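Local coordinates for HTH cro/C1-type domain-containing protein (PDB 4O8B) that probably binds promoter DNA through a helix-turn-helix domain as a transcriptional regulator, and controls bacterial motility and biofilm formation by modulating the small RNA rsmZ, at residues M1-K7 / Y38-R42. Residue numbers count along the deposited sequence, not the author numbering.
Sequences MLGTRLK and YERER
Two helix ends meet here: residues 1-7 run from an extended Met1 through the N-cap Leu2 into the first turns of helix 3-13, while 38-42 leaves helix 28-39 through a Schellman motif, Glu41 taking positive phi (71°) as its N bonds back to Tyr38 O at 2.8 Å. The backbones come closest at Gly3 and Glu39, with CA atoms 3.8 Å apart. Gly3 CA makes a CA-H...O contact to Glu39 O at 3.3 Å; a side chain at this position would collide with that carbonyl. From the turn, Glu41 (chi1 m, chi2 t) reaches across so that OE2 accepts a hydrogen bond from Gly3 N at 2.7 Å, a carboxylate from elsewhere in the chain serving the first-turn amide; Leu2, at the N-cap position, has no polar side chain to offer it. A water lies within hydrogen-bonding distance of both Met1 O (2.7 Å) and Tyr38 O (2.8 Å). One turn along, Leu6 (chi1 t) points toward the partner, its CD2 3.6 Å from Tyr38 CB and 3.4 Å from Glu39 CG. Lys7 curls its chain to place NZ 2.8 Å from Glu39 OE2 in a salt bridge; Glu39 OE1 makes a salt bridge to Arg10, and OE2 also accepts a hydrogen bond from Gln17. Within this Cro/C1-type helix-turn-helix domain, acidic groups thus join the first helix to the end of helix 28-39: one carboxylate receives a helix-start amide, the other is shared by cationic Lys7 and Arg10 and the neutral amide of Gln17.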
ATOM      1  N   MET A   1       3.838  -3.957  -8.743  1.00 23.44           N
ATOM      2  CA  MET A   1       3.623  -4.683  -7.462  1.00 24.60           C
ATOM      3  C   MET A   1       4.913  -5.364  -7.012  1.00 24.69           C
ATOM      4  O   MET A   1       5.619  -5.968  -7.823  1.00 25.84           O
ATOM      5  CB  MET A   1       2.523  -5.735  -7.637  1.00 25.38           C
ATOM      6  CG  MET A   1       2.113  -6.432  -6.347  1.00 26.87           C
ATOM      7  SD  MET A   1       0.943  -7.767  -6.641  1.00 27.33           S
ATOM      8  CE  MET A   1      -0.528  -6.841  -7.098  1.00 29.79           C
ATOM      9  N   LEU A   2       5.215  -5.256  -5.726  1.00 23.33           N
ATOM     10  CA  LEU A   2       6.416  -5.868  -5.171  1.00 24.29           C
ATOM     11  C   LEU A   2       6.310  -7.393  -5.190  1.00 25.20           C
ATOM     12  O   LEU A   2       5.395  -7.966  -4.585  1.00 25.99           O
ATOM     13  CB  LEU A   2       6.650  -5.391  -3.736  1.00 24.27           C
ATOM     14  CG  LEU A   2       7.452  -4.104  -3.530  1.00 25.96           C
ATOM     15  CD1 LEU A   2       6.622  -2.882  -3.879  1.00 24.94           C
ATOM     16  CD2 LEU A   2       7.903  -4.043  -2.080  1.00 27.05           C
ATOM     17  N   GLY A   3       7.241  -8.042  -5.881  1.00 24.38           N
ATOM     18  CA  GLY A   3       7.231  -9.491  -5.966  1.00 23.59           C
ATOM     19  C   GLY A   3       7.264 -10.172  -4.615  1.00 23.04           C
ATOM     20  O   GLY A   3       6.430 -11.033  -4.328  1.00 24.65           O
ATOM     21  N   THR A   4       8.224  -9.795  -3.783  1.00 22.74           N
ATOM     22  CA  THR A   4       8.362 -10.377  -2.452  1.00 23.74           C
ATOM     23  C   THR A   4       7.026 -10.410  -1.715  1.00 21.83           C
ATOM     24  O   THR A   4       6.634 -11.439  -1.172  1.00 21.24           O
ATOM     25  CB  THR A   4       9.377  -9.589  -1.595  1.00 24.09           C
ATOM     26  OG1 THR A   4       9.040  -8.198  -1.618  1.00 25.03           O
ATOM     27  CG2 THR A   4      10.786  -9.782  -2.126  1.00 24.96           C
ATOM     28  N   ARG A   5       6.335  -9.278  -1.707  1.00 21.74           N
ATOM     29  CA  ARG A   5       5.038  -9.172  -1.033  1.00 21.31           C
ATOM     30  C   ARG A   5       4.025 -10.120  -1.662  1.00 20.83           C
ATOM     31  O   ARG A   5       3.229 -10.743  -0.962  1.00 19.50           O
ATOM     32  CB  ARG A   5       4.522  -7.736  -1.124  1.00 21.33           C
ATOM     33  CG  ARG A   5       5.495  -6.695  -0.580  1.00 19.63           C
ATOM     34  CD  ARG A   5       5.589  -6.749   0.936  1.00 19.36           C
ATOM     35  NE  ARG A   5       6.655  -5.885   1.439  1.00 21.24           N
ATOM     36  CZ  ARG A   5       7.784  -6.332   1.990  1.00 20.82           C
ATOM     37  NH1 ARG A   5       8.000  -7.637   2.100  1.00 20.50           N
ATOM     38  NH2 ARG A   5       8.705  -5.469   2.397  1.00 20.45           N
ATOM     39  N   LEU A   6       4.058 -10.226  -2.986  1.00 21.67           N
ATOM     40  CA  LEU A   6       3.144 -11.108  -3.701  1.00 22.90           C
ATOM     41  C   LEU A   6       3.460 -12.564  -3.377  1.00 22.53           C
ATOM     42  O   LEU A   6       2.564 -13.375  -3.167  1.00 21.71           O
ATOM     43  CB  LEU A   6       3.254 -10.871  -5.210  1.00 23.06           C
ATOM     44  CG  LEU A   6       2.374 -11.745  -6.115  1.00 25.45           C
ATOM     45  CD1 LEU A   6       0.904 -11.380  -5.933  1.00 27.49           C
ATOM     46  CD2 LEU A   6       2.794 -11.544  -7.560  1.00 25.79           C
ATOM     47  N   LYS A   7       4.749 -12.892  -3.331  1.00 24.18           N
ATOM     48  CA  LYS A   7       5.183 -14.246  -3.026  1.00 24.87           C
ATOM     49  C   LYS A   7       4.891 -14.560  -1.563  1.00 24.64           C
ATOM     50  O   LYS A   7       4.381 -15.639  -1.234  1.00 25.49           O
ATOM     51  CB  LYS A   7       6.686 -14.400  -3.296  1.00 25.44           C
ATOM     52  CG  LYS A   7       7.166 -15.850  -3.317  1.00 28.26           C
ATOM     53  CD  LYS A   7       8.677 -15.941  -3.505  1.00 30.38           C
ATOM     54  CE  LYS A   7       9.118 -15.410  -4.864  1.00 30.84           C
ATOM     55  NZ  LYS A   7       8.618 -16.257  -5.989  1.00 29.89           N
ATOM     56  N   TYR A  38       5.106 -12.031 -12.505  1.00 24.30           N
ATOM     57  CA  TYR A  38       4.668 -11.014 -11.564  1.00 25.40           C
ATOM     58  C   TYR A  38       5.571 -10.989 -10.331  1.00 26.81           C
ATOM     59  O   TYR A  38       6.065  -9.932  -9.928  1.00 26.53           O
ATOM     60  CB  TYR A  38       3.228 -11.263 -11.106  1.00 25.33           C
ATOM     61  CG  TYR A  38       2.151 -10.888 -12.101  1.00 24.74           C
ATOM     62  CD1 TYR A  38       2.355  -9.872 -13.040  1.00 24.68           C
ATOM     63  CD2 TYR A  38       0.905 -11.516 -12.073  1.00 24.25           C
ATOM     64  CE1 TYR A  38       1.339  -9.476 -13.906  1.00 25.16           C
ATOM     65  CE2 TYR A  38      -0.121 -11.124 -12.935  1.00 25.10           C
ATOM     66  CZ  TYR A  38       0.105 -10.116 -13.856  1.00 25.25           C
ATOM     67  OH  TYR A  38      -0.906  -9.724 -14.701  1.00 24.84           O
ATOM     68  N   GLU A  39       5.778 -12.163  -9.736  1.00 27.24           N
ATOM     69  CA  GLU A  39       6.606 -12.280  -8.543  1.00 28.66           C
ATOM     70  C   GLU A  39       8.065 -11.936  -8.815  1.00 29.53           C
ATOM     71  O   GLU A  39       8.824 -11.632  -7.894  1.00 30.17           O
ATOM     72  CB  GLU A  39       6.505 -13.697  -7.978  1.00 27.48           C
ATOM     73  CG  GLU A  39       5.081 -14.117  -7.652  1.00 26.61           C
ATOM     74  CD  GLU A  39       5.017 -15.433  -6.913  1.00 28.78           C
ATOM     75  OE1 GLU A  39       3.951 -15.741  -6.338  1.00 30.71           O
ATOM     76  OE2 GLU A  39       6.026 -16.175  -6.910  1.00 27.64           O
ATOM     77  N   ARG A  40       8.456 -11.991 -10.084  1.00 31.55           N
ATOM     78  CA  ARG A  40       9.825 -11.668 -10.470  1.00 33.05           C
ATOM     79  C   ARG A  40       9.853 -10.187 -10.827  1.00 32.69           C
ATOM     80  O   ARG A  40      10.913  -9.593 -11.001  1.00 32.08           O
ATOM     81  CB  ARG A  40      10.247 -12.499 -11.684  1.00 34.35           C
ATOM     82  CG  ARG A  40      11.742 -12.497 -11.944  1.00 39.26           C
ATOM     83  CD  ARG A  40      12.459 -13.455 -11.004  1.00 41.66           C
ATOM     84  NE  ARG A  40      12.120 -14.846 -11.295  1.00 43.56           N
ATOM     85  CZ  ARG A  40      12.439 -15.471 -12.425  1.00 43.87           C
ATOM     86  NH1 ARG A  40      13.109 -14.828 -13.375  1.00 43.28           N
ATOM     87  NH2 ARG A  40      12.093 -16.740 -12.608  1.00 44.19           N
ATOM     88  N   GLU A  41       8.662  -9.610 -10.931  1.00 33.11           N
ATOM     89  CA  GLU A  41       8.490  -8.205 -11.275  1.00 33.72           C
ATOM     90  C   GLU A  41       8.850  -7.942 -12.729  1.00 34.59           C
ATOM     91  O   GLU A  41       9.042  -6.794 -13.140  1.00 34.55           O
ATOM     92  CB  GLU A  41       9.325  -7.318 -10.347  1.00 34.26           C
ATOM     93  CG  GLU A  41       9.019  -7.527  -8.872  1.00 32.73           C
ATOM     94  CD  GLU A  41       9.477  -6.370  -8.015  1.00 33.46           C
ATOM     95  OE1 GLU A  41      10.358  -5.605  -8.464  1.00 33.91           O
ATOM     96  OE2 GLU A  41       8.970  -6.229  -6.883  1.00 33.22           O
ATOM     97  N   ARG A  42       8.951  -9.016 -13.508  1.00 35.53           N
ATOM     98  CA  ARG A  42       9.253  -8.926 -14.926  1.00 36.31           C
ATOM     99  C   ARG A  42       7.980  -8.452 -15.618  1.00 35.71           C
ATOM    100  O   ARG A  42       8.007  -7.989 -16.762  1.00 35.92           O
ATOM    101  CB  ARG A  42       9.656 -10.287 -15.492  1.00 38.60           C
ATOM    102  CG  ARG A  42      11.082 -10.719 -15.204  1.00 42.58           C
ATOM    103  CD  ARG A  42      11.857 -10.929 -16.504  1.00 47.49           C
ATOM    104  NE  ARG A  42      12.932 -11.912 -16.364  1.00 51.04           N
ATOM    105  CZ  ARG A  42      12.753 -13.231 -16.434  1.00 52.24           C
ATOM    106  NH1 ARG A  42      11.546 -13.732 -16.667  1.00 52.63           N
ATOM    107  NH2 ARG A  42      13.789 -14.049 -16.297  1.00 53.36           N
TER
HETATM  108  O   HOH W   1       4.907  -7.413 -10.014  1.00 12.32           O
HETATM  109  O   HOH W   2      10.707  -7.849  -5.101  1.00 34.98           O